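PDB 6HMJ: putative PAS/PAC sensor protein from Nakamurella multipartita DSM 44233, which senses blue light through a flavin mononucleotide chromophore in a light-oxygen-voltage domain and mediates RNA binding and translational regulation. Local coordinates for residues Leu192-Ser197 with Arg353-Gln358; Asp140-Ile145 with Thr177-Gly182; Pro73-His78 with Met91-Ala96; Ser14-Ala19 with Val103-Gly108. One frame throughout, in Å; residues are numbered along the deposited sequence.

Interaction 1 of 4, residues Leu192-Ser197 with Arg353-Gln358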
# COMPACT_ATOMS: atom_id res chain seq x y z
N LEU A 192 -11.03 -2.14 -9.89
CA LEU A 192 -10.19 -2.24 -8.70
C LEU A 192 -10.93 -2.87 -7.52
O LEU A 192 -10.41 -3.76 -6.85
CB LEU A 192 -9.66 -0.86 -8.32
CG LEU A 192 -8.80 -0.79 -7.05
CD1 LEU A 192 -7.65 -1.78 -7.12
CD2 LEU A 192 -8.28 0.62 -6.83
N ARG A 193 -12.15 -2.41 -7.23
CA ARG A 193 -12.84 -2.88 -6.03
C ARG A 193 -13.17 -4.36 -6.13
O ARG A 193 -12.99 -5.10 -5.15
CB ARG A 193 -14.10 -2.05 -5.79
CG ARG A 193 -13.80 -0.61 -5.50
CD ARG A 193 -15.05 0.23 -5.37
NE ARG A 193 -14.72 1.63 -5.11
CZ ARG A 193 -15.60 2.63 -5.13
NH1 ARG A 193 -16.88 2.39 -5.40
NH2 ARG A 193 -15.20 3.86 -4.88
N ARG A 194 -13.66 -4.81 -7.28
CA ARG A 194 -13.82 -6.25 -7.51
C ARG A 194 -12.49 -6.96 -7.36
O ARG A 194 -12.40 -8.01 -6.71
CB ARG A 194 -14.42 -6.48 -8.90
CG ARG A 194 -14.51 -7.94 -9.36
CD ARG A 194 -15.66 -8.68 -8.71
NE ARG A 194 -15.84 -10.00 -9.30
CZ ARG A 194 -16.37 -10.22 -10.50
NH1 ARG A 194 -16.75 -9.20 -11.26
NH2 ARG A 194 -16.50 -11.46 -10.96
N ARG A 195 -11.44 -6.40 -7.95
CA ARG A 195 -10.11 -7.00 -7.88
C ARG A 195 -9.65 -7.18 -6.44
O ARG A 195 -9.17 -8.25 -6.05
CB ARG A 195 -9.13 -6.12 -8.66
CG ARG A 195 -7.84 -6.79 -9.06
CD ARG A 195 -6.87 -5.76 -9.62
NE ARG A 195 -7.55 -4.85 -10.54
CZ ARG A 195 -7.15 -3.61 -10.81
NH1 ARG A 195 -6.07 -3.10 -10.22
NH2 ARG A 195 -7.85 -2.87 -11.66
N LEU A 196 -9.79 -6.13 -5.63
CA LEU A 196 -9.33 -6.19 -4.24
C LEU A 196 -10.19 -7.15 -3.42
O LEU A 196 -9.67 -7.86 -2.55
CB LEU A 196 -9.34 -4.79 -3.64
CG LEU A 196 -8.65 -4.59 -2.29
CD1 LEU A 196 -7.21 -5.09 -2.30
CD2 LEU A 196 -8.69 -3.11 -1.92
N SER A 197 -11.50 -7.17 -3.68
CA SER A 197 -12.38 -8.06 -2.93
C SER A 197 -11.97 -9.52 -3.10
O SER A 197 -11.95 -10.28 -2.13
CB SER A 197 -13.83 -7.86 -3.37
OG SER A 197 -14.69 -8.80 -2.75
N ARG A 353 -19.77 0.08 -7.22
CA ARG A 353 -20.54 0.74 -6.17
C ARG A 353 -20.99 -0.26 -5.13
O ARG A 353 -20.89 -0.01 -3.92
CB ARG A 353 -21.73 1.47 -6.79
CG ARG A 353 -22.53 2.30 -5.80
CD ARG A 353 -23.80 1.59 -5.38
NE ARG A 353 -24.80 1.57 -6.44
CZ ARG A 353 -25.92 0.86 -6.40
NH1 ARG A 353 -26.19 0.09 -5.36
NH2 ARG A 353 -26.77 0.92 -7.42
N VAL A 354 -21.51 -1.41 -5.57
CA VAL A 354 -21.98 -2.43 -4.63
C VAL A 354 -20.82 -2.96 -3.80
O VAL A 354 -20.97 -3.22 -2.60
CB VAL A 354 -22.69 -3.57 -5.39
CG1 VAL A 354 -22.81 -4.81 -4.52
CG2 VAL A 354 -24.07 -3.11 -5.86
N GLU A 355 -19.66 -3.15 -4.42
CA GLU A 355 -18.50 -3.65 -3.68
C GLU A 355 -18.13 -2.70 -2.55
O GLU A 355 -17.78 -3.14 -1.44
CB GLU A 355 -17.32 -3.84 -4.63
CG GLU A 355 -16.34 -4.91 -4.18
CD GLU A 355 -16.93 -6.31 -4.28
OE1 GLU A 355 -17.32 -6.71 -5.39
OE2 GLU A 355 -17.00 -6.99 -3.23
N ARG A 356 -18.18 -1.39 -2.80
CA ARG A 356 -17.93 -0.42 -1.74
C ARG A 356 -19.02 -0.47 -0.68
O ARG A 356 -18.74 -0.53 0.52
CB ARG A 356 -17.82 0.99 -2.32
CG ARG A 356 -17.61 2.08 -1.28
CD ARG A 356 -17.52 3.45 -1.92
NE ARG A 356 -17.18 4.50 -0.95
CZ ARG A 356 -18.07 5.28 -0.35
NH1 ARG A 356 -19.37 5.15 -0.59
NH2 ARG A 356 -17.66 6.20 0.51
N ASP A 357 -20.29 -0.45 -1.11
CA ASP A 357 -21.39 -0.51 -0.16
C ASP A 357 -21.26 -1.70 0.78
O ASP A 357 -21.64 -1.60 1.95
CB ASP A 357 -22.73 -0.57 -0.91
CG ASP A 357 -22.99 0.67 -1.75
OD1 ASP A 357 -22.45 1.74 -1.42
OD2 ASP A 357 -23.74 0.56 -2.75
N GLN A 358 -20.74 -2.82 0.29
CA GLN A 358 -20.64 -4.02 1.12
C GLN A 358 -19.57 -3.86 2.19
O GLN A 358 -19.78 -4.27 3.34
CB GLN A 358 -20.38 -5.24 0.25
CG GLN A 358 -21.62 -5.76 -0.46
CD GLN A 358 -21.36 -7.00 -1.29
OE1 GLN A 358 -20.26 -7.20 -1.82
NE2 GLN A 358 -22.37 -7.86 -1.40

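Interaction 2 of 4, residues Asp140-Ile145 with Thr177-Gly182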
# COMPACT_ATOMS: atom_id res chain seq x y z
N ASP A 140 0.72 0.75 6.70
CA ASP A 140 0.39 2.09 6.23
C ASP A 140 0.06 2.09 4.75
O ASP A 140 -0.87 2.78 4.31
CB ASP A 140 1.54 3.05 6.53
CG ASP A 140 1.64 3.39 8.01
OD1 ASP A 140 0.64 3.22 8.73
OD2 ASP A 140 2.72 3.84 8.44
N GLN A 141 0.82 1.33 3.95
CA GLN A 141 0.53 1.23 2.52
C GLN A 141 -0.82 0.57 2.28
O GLN A 141 -1.64 1.05 1.49
CB GLN A 141 1.64 0.47 1.81
CG GLN A 141 1.45 0.36 0.30
CD GLN A 141 2.63 -0.30 -0.39
OE1 GLN A 141 3.66 -0.56 0.23
NE2 GLN A 141 2.48 -0.58 -1.67
N ALA A 142 -1.07 -0.56 2.96
CA ALA A 142 -2.35 -1.24 2.81
C ALA A 142 -3.49 -0.36 3.31
O ALA A 142 -4.58 -0.34 2.71
CB ALA A 142 -2.33 -2.57 3.56
N LYS A 143 -3.27 0.38 4.40
CA LYS A 143 -4.30 1.30 4.88
C LYS A 143 -4.66 2.30 3.79
O LYS A 143 -5.84 2.59 3.56
CB LYS A 143 -3.82 2.04 6.12
CG LYS A 143 -4.92 2.88 6.79
CD LYS A 143 -4.39 3.85 7.84
CE LYS A 143 -3.61 3.19 8.96
NZ LYS A 143 -3.20 4.23 9.96
N GLY A 144 -3.65 2.84 3.11
CA GLY A 144 -3.91 3.81 2.05
C GLY A 144 -4.58 3.19 0.84
O GLY A 144 -5.46 3.80 0.23
N ILE A 145 -4.17 1.98 0.47
CA ILE A 145 -4.80 1.29 -0.65
C ILE A 145 -6.30 1.12 -0.39
O ILE A 145 -7.13 1.39 -1.27
CB ILE A 145 -4.12 -0.07 -0.90
CG1 ILE A 145 -2.72 0.14 -1.48
CG2 ILE A 145 -4.96 -0.93 -1.83
CD1 ILE A 145 -1.90 -1.13 -1.59
N THR A 177 0.50 -7.59 4.24
CA THR A 177 1.44 -8.10 3.25
C THR A 177 0.72 -8.93 2.19
O THR A 177 1.00 -8.82 0.99
CB THR A 177 2.53 -8.93 3.92
OG1 THR A 177 3.36 -8.08 4.71
CG2 THR A 177 3.39 -9.64 2.88
N GLY A 178 -0.22 -9.78 2.62
CA GLY A 178 -0.95 -10.60 1.66
C GLY A 178 -1.78 -9.77 0.70
O GLY A 178 -1.88 -10.10 -0.48
N MET A 179 -2.38 -8.69 1.19
CA MET A 179 -3.21 -7.85 0.34
C MET A 179 -2.36 -7.12 -0.70
O MET A 179 -2.78 -6.98 -1.86
CB MET A 179 -3.99 -6.84 1.18
CG MET A 179 -5.02 -6.04 0.40
SD MET A 179 -5.53 -4.55 1.27
CE MET A 179 -4.24 -3.42 0.73
N ILE A 180 -1.18 -6.66 -0.32
CA ILE A 180 -0.32 -5.93 -1.25
C ILE A 180 0.24 -6.87 -2.30
O ILE A 180 0.14 -6.61 -3.51
CB ILE A 180 0.80 -5.20 -0.48
CG1 ILE A 180 0.19 -4.21 0.51
CG2 ILE A 180 1.73 -4.50 -1.45
CD1 ILE A 180 1.20 -3.58 1.46
N GLU A 181 0.84 -7.98 -1.87
CA GLU A 181 1.36 -8.96 -2.82
C GLU A 181 0.26 -9.50 -3.72
O GLU A 181 0.44 -9.61 -4.94
CB GLU A 181 2.05 -10.10 -2.06
CG GLU A 181 3.30 -9.67 -1.31
CD GLU A 181 3.86 -10.76 -0.42
OE1 GLU A 181 3.21 -11.82 -0.29
OE2 GLU A 181 4.96 -10.56 0.15
N GLY A 182 -0.90 -9.83 -3.15
CA GLY A 182 -1.98 -10.38 -3.94
C GLY A 182 -2.53 -9.39 -4.95
O GLY A 182 -2.75 -9.73 -6.12

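Interaction 3 of 4, residues Pro73-His78 with Met91-Ala96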
# COMPACT_ATOMS: atom_id res chain seq x y z
N PRO A 73 46.71 -20.12 31.16
CA PRO A 73 45.90 -18.89 31.17
C PRO A 73 44.65 -19.05 32.02
O PRO A 73 44.10 -20.15 32.17
CB PRO A 73 45.55 -18.69 29.69
CG PRO A 73 46.70 -19.30 28.97
CD PRO A 73 47.12 -20.49 29.80
N VAL A 74 44.20 -17.93 32.59
CA VAL A 74 43.03 -17.91 33.46
C VAL A 74 42.19 -16.68 33.13
O VAL A 74 42.73 -15.61 32.83
CB VAL A 74 43.44 -17.90 34.95
CG1 VAL A 74 42.20 -17.97 35.84
CG2 VAL A 74 44.40 -19.03 35.25
N VAL A 75 40.87 -16.84 33.18
CA VAL A 75 39.93 -15.74 33.01
C VAL A 75 38.97 -15.74 34.19
O VAL A 75 38.46 -16.79 34.59
CB VAL A 75 39.16 -15.84 31.68
CG1 VAL A 75 38.14 -14.71 31.57
CG2 VAL A 75 40.13 -15.81 30.50
N VAL A 76 38.71 -14.55 34.73
CA VAL A 76 37.84 -14.38 35.89
C VAL A 76 36.84 -13.28 35.58
O VAL A 76 37.24 -12.14 35.29
CB VAL A 76 38.63 -14.05 37.17
CG1 VAL A 76 37.69 -13.70 38.31
CG2 VAL A 76 39.53 -15.22 37.56
N ASN A 77 35.55 -13.61 35.64
CA ASN A 77 34.49 -12.63 35.49
C ASN A 77 34.20 -11.98 36.84
O ASN A 77 34.13 -12.67 37.87
CB ASN A 77 33.22 -13.28 34.94
CG ASN A 77 33.43 -13.87 33.56
OD1 ASN A 77 34.35 -13.50 32.84
ND2 ASN A 77 32.56 -14.81 33.19
N HIS A 78 34.03 -10.67 36.84
CA HIS A 78 33.85 -9.92 38.08
C HIS A 78 33.24 -8.56 37.76
O HIS A 78 32.90 -8.26 36.61
CB HIS A 78 35.18 -9.76 38.82
CG HIS A 78 36.19 -8.96 38.06
ND1 HIS A 78 36.25 -7.59 38.13
CD2 HIS A 78 37.18 -9.34 37.22
CE1 HIS A 78 37.23 -7.15 37.37
NE2 HIS A 78 37.82 -8.19 36.80
N MET A 91 36.19 -8.14 33.30
CA MET A 91 36.80 -9.44 33.06
C MET A 91 38.31 -9.27 33.12
O MET A 91 38.85 -8.33 32.54
CB MET A 91 36.36 -10.01 31.70
CG MET A 91 36.95 -11.37 31.34
SD MET A 91 37.56 -11.47 29.64
CE MET A 91 38.87 -10.25 29.65
N THR A 92 38.98 -10.16 33.84
CA THR A 92 40.43 -10.16 33.94
C THR A 92 40.98 -11.39 33.22
O THR A 92 40.48 -12.50 33.41
CB THR A 92 40.90 -10.17 35.40
OG1 THR A 92 40.40 -9.00 36.07
CG2 THR A 92 42.42 -10.19 35.48
N THR A 93 41.99 -11.17 32.39
CA THR A 93 42.73 -12.25 31.74
C THR A 93 44.14 -12.28 32.31
O THR A 93 44.78 -11.24 32.47
CB THR A 93 42.77 -12.05 30.23
OG1 THR A 93 41.44 -11.99 29.71
CG2 THR A 93 43.51 -13.21 29.56
N LEU A 94 44.62 -13.48 32.61
CA LEU A 94 45.93 -13.67 33.23
C LEU A 94 46.74 -14.64 32.39
O LEU A 94 46.29 -15.77 32.14
CB LEU A 94 45.78 -14.19 34.66
CG LEU A 94 44.91 -13.36 35.61
CD1 LEU A 94 44.47 -14.20 36.79
CD2 LEU A 94 45.66 -12.12 36.09
N THR A 95 47.91 -14.21 31.95
CA THR A 95 48.85 -15.06 31.24
C THR A 95 50.21 -14.98 31.92
O THR A 95 50.60 -13.93 32.44
CB THR A 95 48.97 -14.68 29.76
OG1 THR A 95 49.26 -13.28 29.64
CG2 THR A 95 47.67 -14.99 29.04
N ALA A 96 50.93 -16.10 31.91
CA ALA A 96 52.21 -16.22 32.59
C ALA A 96 53.36 -16.17 31.60
O ALA A 96 53.25 -16.66 30.47
CB ALA A 96 52.27 -17.53 33.39

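Interaction 4 of 4, residues Ser14-Ala19 with Val103-Gly108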
# COMPACT_ATOMS: atom_id res chain seq x y z
N SER A 14 46.33 -3.02 32.26
CA SER A 14 47.19 -4.18 32.39
C SER A 14 48.09 -4.04 33.61
O SER A 14 48.31 -2.94 34.12
CB SER A 14 48.05 -4.38 31.14
OG SER A 14 48.82 -3.22 30.87
N PHE A 15 48.59 -5.18 34.08
CA PHE A 15 49.61 -5.19 35.11
C PHE A 15 50.53 -6.39 34.89
O PHE A 15 50.17 -7.35 34.21
CB PHE A 15 49.01 -5.23 36.53
CG PHE A 15 48.25 -6.50 36.85
CD1 PHE A 15 48.92 -7.69 37.07
CD2 PHE A 15 46.88 -6.48 36.97
CE1 PHE A 15 48.23 -8.85 37.38
CE2 PHE A 15 46.18 -7.64 37.29
CZ PHE A 15 46.86 -8.82 37.49
N VAL A 16 51.71 -6.32 35.50
CA VAL A 16 52.65 -7.43 35.52
C VAL A 16 53.07 -7.65 36.96
O VAL A 16 53.37 -6.69 37.69
CB VAL A 16 53.88 -7.16 34.63
CG1 VAL A 16 54.78 -8.39 34.60
CG2 VAL A 16 53.45 -6.77 33.23
N LEU A 17 53.09 -8.91 37.38
CA LEU A 17 53.35 -9.27 38.77
C LEU A 17 54.52 -10.25 38.79
O LEU A 17 54.40 -11.37 38.28
CB LEU A 17 52.12 -9.88 39.43
CG LEU A 17 52.25 -10.25 40.91
CD1 LEU A 17 52.39 -9.00 41.77
CD2 LEU A 17 51.06 -11.08 41.35
N ASP A 18 55.64 -9.82 39.36
CA ASP A 18 56.81 -10.69 39.46
C ASP A 18 56.56 -11.78 40.49
O ASP A 18 56.08 -11.51 41.60
CB ASP A 18 58.04 -9.87 39.84
CG ASP A 18 58.40 -8.84 38.78
OD1 ASP A 18 57.76 -8.85 37.70
OD2 ASP A 18 59.33 -8.04 39.01
N ALA A 19 56.89 -13.02 40.12
CA ALA A 19 56.58 -14.16 40.97
C ALA A 19 57.31 -14.08 42.31
O ALA A 19 56.68 -14.01 43.37
CB ALA A 19 56.93 -15.46 40.24
N VAL A 103 57.23 -19.94 36.21
CA VAL A 103 56.51 -18.68 36.04
C VAL A 103 57.40 -17.55 36.53
O VAL A 103 57.76 -17.49 37.72
CB VAL A 103 55.16 -18.69 36.79
CG1 VAL A 103 55.37 -18.86 38.30
CG2 VAL A 103 54.39 -17.42 36.48
N ARG A 104 57.79 -16.67 35.62
CA ARG A 104 58.63 -15.54 35.98
C ARG A 104 57.76 -14.39 36.47
O ARG A 104 58.11 -13.71 37.44
CB ARG A 104 59.50 -15.17 34.78
CG ARG A 104 60.67 -14.24 35.04
CD ARG A 104 61.54 -14.29 33.79
NE ARG A 104 62.73 -13.43 33.83
CZ ARG A 104 63.63 -13.40 32.85
NH1 ARG A 104 63.48 -14.16 31.78
NH2 ARG A 104 64.69 -12.61 32.95
N ALA A 105 56.62 -14.17 35.81
CA ALA A 105 55.67 -13.14 36.19
C ALA A 105 54.34 -13.48 35.51
O ALA A 105 54.28 -14.32 34.62
CB ALA A 105 56.15 -11.74 35.80
N VAL A 106 53.28 -12.81 35.96
CA VAL A 106 51.95 -12.97 35.38
C VAL A 106 51.51 -11.62 34.83
O VAL A 106 51.54 -10.61 35.54
CB VAL A 106 50.93 -13.49 36.40
CG1 VAL A 106 49.51 -13.31 35.88
CG2 VAL A 106 51.18 -14.96 36.70
N THR A 107 51.11 -11.61 33.56
CA THR A 107 50.54 -10.43 32.94
C THR A 107 49.02 -10.49 33.07
O THR A 107 48.40 -11.49 32.70
CB THR A 107 50.93 -10.34 31.46
OG1 THR A 107 52.35 -10.45 31.33
CG2 THR A 107 50.48 -9.01 30.87
N GLY A 108 48.44 -9.43 33.61
CA GLY A 108 47.01 -9.32 33.78
C GLY A 108 46.45 -8.24 32.88
O GLY A 108 47.11 -7.23 32.61

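Interaction 1 of 4, residues Leu192-Ser197 with Arg353-Gln358
The guanidinium of Arg193 lies over the aliphatic stem of Arg356, one of its flat faces set against CB and CG. This is a helix-helix contact between helix 192-202 and helix 351-372, the long C-terminal helix that follows the last strand of the LOV core, a place comparable to the J-alpha helix of other LOV photoreceptors. The axes approach to 9.0 Å and run at 49° to each other. Arg193 starts with CG beside its backbone N and stays extended to NE, so NH1 reaches Arg356 CB at 3.5 Å. Both arginines point the same way, with their guanidinium planes 34° apart and Arg193 NH2 only 4.4 Å from Arg356 NE. Such like charges would repel, but carbonyls where helix 114-149 ends probably offset this: Arg193 NE bonds to Ala149 O, and Arg356 to Phe150 O and Asp151 O. Arginine suits both places by joining a long apolar stem to a many-pronged donor. Deeper in the interface, Glu355 leaves its helix with CG anti to the backbone N and then bends at chi2 (70°). Its CG rests 3.5 Å from Arg193 O. The small Ser197 leaves room for the carboxylate: Ser197 OG donates a 3.0 Å hydrogen bond to Glu355 OE2, approaching from well above the carboxylate plane.

Interaction 2 of 4, residues Asp140-Ile145 with Thr177-Gly182
Ile180 branches at CB, and both arms reach the facing helix. CG1, anti to the carbonyl carbon at chi1 -60°, passes Ile145 CD1 at 4.3 Å. The tip, Ile180 CD1, then slides into the angle between Gln141 and Ala142, 4.0 Å from Gln141 CD and 4.1 Å from Ala142 N. The other arm turns to the amide of Gln141, Ile180 CG2 meeting Gln141 NE2 at 4.0 Å. Gln141 itself is extended beyond CG and crosses the isoleucine obliquely, so its methylenes line Ile180 CD1 as well.

Alongside, Met179 bends at chi3 and brings CE down onto the smallest side chain present, touching Ala142 CB at 3.5 Å. The same methyl lies 3.6 Å from Ile145 CG2. Alanine suits this crossing because a single methyl admits both long apolar chains, while methionine is flexible enough to bend its CE onto that methyl. No hydrogen bond joins the segments, whose axes cross at 63°.

This is part of the helical ANTAR domain, a family generally assigned to RNA binding. Leu161 of helix 154-167 also covers Ala142, Leu196 and Phe200 of helix 192-202 cover Met179, and Met147 of the second subunit packs on Gln141 and Ile145, so helix 114-149 is held between its own bundle and its dimer partner.

Interaction 3 of 4, residues Pro73-His78 with Met91-Ala96
Strands 74-82 and 85-97 form an antiparallel beta hairpin at one side of the N-terminal PAS-type sheet, and four backbone hydrogen bonds join them here. Val74 and Leu94 satisfy each other's N-H and C=O, Leu94 N giving a 2.9 Å bond nearly along the C=O axis of Val74. Val76 and Thr92 form the second hydrogen-bonded pair, with Thr92 N pointing almost straight (173°) at Val76 O. The backbones of Met91, Thr93 and Thr95 turn the other way and pair with strand 105-112.

Beta-branched residues suit this extended backbone. On the face that carries Val75, Thr93 and Met91, Val75 CG1 reaches diagonally to Met91 CG at 3.6 Å. The opposite face, with Val74, Val76 and Leu94, includes contacts to helix 54-70.

His78 suits its place beside Thr92 because one flat ring offers two nitrogens and a surface for packing. Its ND1 has a hydrogen-bond partner just outside the two segments, and its ring meets Trp60 edge-to-face. An alanine here would remove the imidazole and would probably leave Thr92 OG1 with one partner fewer while loosening the packing on Trp60. As it stands, Thr92 OG1 is gripped twice, by Trp60 NE1 and by His78 NE2, the latter at 2.8 Å near the plane of the imidazole.

Interaction 4 of 4, residues Ser14-Ala19 with Val103-Gly108
Phe15 lays the face of its ring over Gly108, its partner on the neighbouring strand of the antiparallel PAS-type sheet. Its CG occupies the crowded position between backbone N and carbonyl carbon (chi1 65°), which lays the ring across the neighbouring strand. Gly108 CA then sits 3.8 Å from the centroid of the Phe15 ring and 14° off the normal, a CH-pi contact. Two backbone hydrogen bonds also join the pair, Gly108 N reaching Phe15 O at 2.8 Å.

Leu17 and Val106 project on the same side as Phe15, toward helix 54-70, where Trp60, Leu64 and Cys67 receive them. A leucine in place of Phe15 would lose the flat face and would probably weaken both the cover over Gly108 CA and the packing against Trp60. On the other side of the sheet, Val16 CG1 lies 3.8 Å from Ala105 CB. Thr107 shares that side and touches Thr95 of the second subunit; its short branched chain suits a strand at such an interface. Just past the end of strand 11-18, Ala19 N still bonds to Arg104 O at 3.0 Å, the donor well above the carbonyl plane. Glycine fits position 108 because a CB there would fall on Phe15 CZ, which already lies 3.7 Å from Gly108 CA.

How the interactions relate
Interactions 3 and 4 belong to one sheet of the N-terminal PAS domain, their centres about 12 Å apart. Strands 85-97 and 105-112 are neighbours, so Thr95 O probably bonds to Thr107 N, and Leu94 CD2 packs on Phe15 CZ. Along the chain, interaction 3 is nested within the loop closed by interaction 4. Helix 114-149 then leads to interaction 2, whose centre lies about 55 Å from that of interaction 3. Interaction 1 follows, about 15 Å from interaction 2 between centres; the two touch through the consecutive helices 172-185 and 192-202. Interaction 1 joins helix 192-202, which packs on the ANTAR helices, to the helix following the flavin-binding domain, a plausible route for light signals to an RNA-binding region. All four also touch the second subunit.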